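Local coordinates for putative 4-hydroxybenzoyl-CoA thioesterase (Geobacillus stearothermophilus, PDB 2OIW), which is predicted to hydrolyse acyl-CoA thioesters as a member of the hot-dog-fold thioesterase superfamily, its exact substrate not being shown by the structure, at the interface of chains A and B. Residues are numbered along the deposited sequence; one frame, centred on the assembly and turned at random. Chains: chain A/B, putative 4-hydroxybenzoyl-CoA thioesterase.

The interface of chains A and B. Residues chain A 13-14; chain B 14, 16, 23, 25.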
loop_
_atom_site.group_PDB
_atom_site.type_symbol
_atom_site.label_atom_id
_atom_site.label_comp_id
_atom_site.label_asym_id
_atom_site.label_seq_id
_atom_site.Cartn_x
_atom_site.Cartn_y
_atom_site.Cartn_z
ATOM N N VAL A 13 3.988 -10.600 2.272
ATOM C CA VAL A 13 4.382 -10.226 3.638
ATOM C C VAL A 13 3.926 -8.793 3.960
ATOM O O VAL A 13 3.411 -8.535 5.058
ATOM C CB VAL A 13 5.924 -10.411 3.867
ATOM C CG1 VAL A 13 6.390 -9.844 5.218
ATOM C CG2 VAL A 13 6.305 -11.878 3.746
ATOM N N SER A 14 4.102 -7.881 3.001
ATOM C CA SER A 14 3.736 -6.461 3.144
ATOM C C SER A 14 2.238 -6.209 3.381
ATOM O O SER A 14 1.866 -5.143 3.881
ATOM C CB SER A 14 4.216 -5.635 1.937
ATOM O OG SER A 14 3.576 -6.053 0.744
ATOM N N SER B 14 -0.853 -0.305 9.152
ATOM C CA SER B 14 -0.804 -0.970 7.856
ATOM C C SER B 14 0.603 -0.960 7.241
ATOM O O SER B 14 0.876 -1.701 6.319
ATOM C CB SER B 14 -1.805 -0.314 6.918
ATOM O OG SER B 14 -1.385 0.983 6.583
ATOM N N THR B 16 3.383 -1.853 8.944
ATOM C CA THR B 16 4.202 -2.888 9.567
ATOM C C THR B 16 3.970 -4.190 8.791
ATOM O O THR B 16 3.220 -4.193 7.811
ATOM C CB THR B 16 3.849 -3.057 11.066
ATOM O OG1 THR B 16 2.447 -3.372 11.209
ATOM C CG2 THR B 16 4.162 -1.762 11.808
ATOM N N ASN B 23 7.551 -2.583 7.488
ATOM C CA ASN B 23 7.948 -3.423 6.350
ATOM C C ASN B 23 8.882 -2.639 5.444
ATOM O O ASN B 23 8.734 -1.419 5.283
ATOM C CB ASN B 23 6.703 -3.879 5.566
ATOM C CG ASN B 23 7.029 -4.759 4.376
ATOM O OD1 ASN B 23 7.032 -4.287 3.230
ATOM N ND2 ASN B 23 7.297 -6.040 4.625
ATOM N N THR B 25 9.017 -2.387 2.369
ATOM C CA THR B 25 8.417 -1.724 1.214
ATOM C C THR B 25 7.829 -0.365 1.594
ATOM O O THR B 25 7.540 0.455 0.729
ATOM C CB THR B 25 7.371 -2.605 0.499
ATOM O OG1 THR B 25 6.234 -2.769 1.341
ATOM C CG2 THR B 25 7.971 -3.992 0.198
#
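A:Ser14 lies over one face of the B:Asn23 carboxamide, where the 3-10 helix 13-15 of chain A meets a loop of chain B in the two-fold interface between two thioesterase copies; the structure alone does not show whether this pairing exists in solution. The serine CB comes within 3.4 Å of B:Asn23 OD1, and its CA stands 3.9 Å from B:Asn23 ND2, so the backbone and CB of the serine, rather than its hydroxyl, cover the flat group. A:Val13 CG1 approaches B:Asn23 ND2 at 4.0 Å, a marginal contact. The B:Thr25 hydroxyl oxygen OG1 flanks the serine, 3.6 Å from A:Ser14 CB. CG of B:Asn23 lies anti to its backbone N (chi1 -180°), and chi2 of -101° turns the amide so that one face meets the serine. Its carbonyl oxygen is gripped twice: B:Thr25 OG1 donates to B:Asn23 OD1 at 2.6 Å, in the carbonyl plane, while the B:Thr25 backbone N comes from well above that plane. This pair should restrain rotation of the amide. An alanine at B:Asn23 would probably leave both B:Thr25 donors without their acceptor and open a gap beside A:Ser14. B:Ser14 and B:Thr16, like their counterparts in the other copies, belong to a magnesium site, the metal possibly from crystallisation. A:Ser14 O is 4.3 Å from both B:Ser14 O and B:Thr16 O, too far for a direct bond, though a shared ion might lie between.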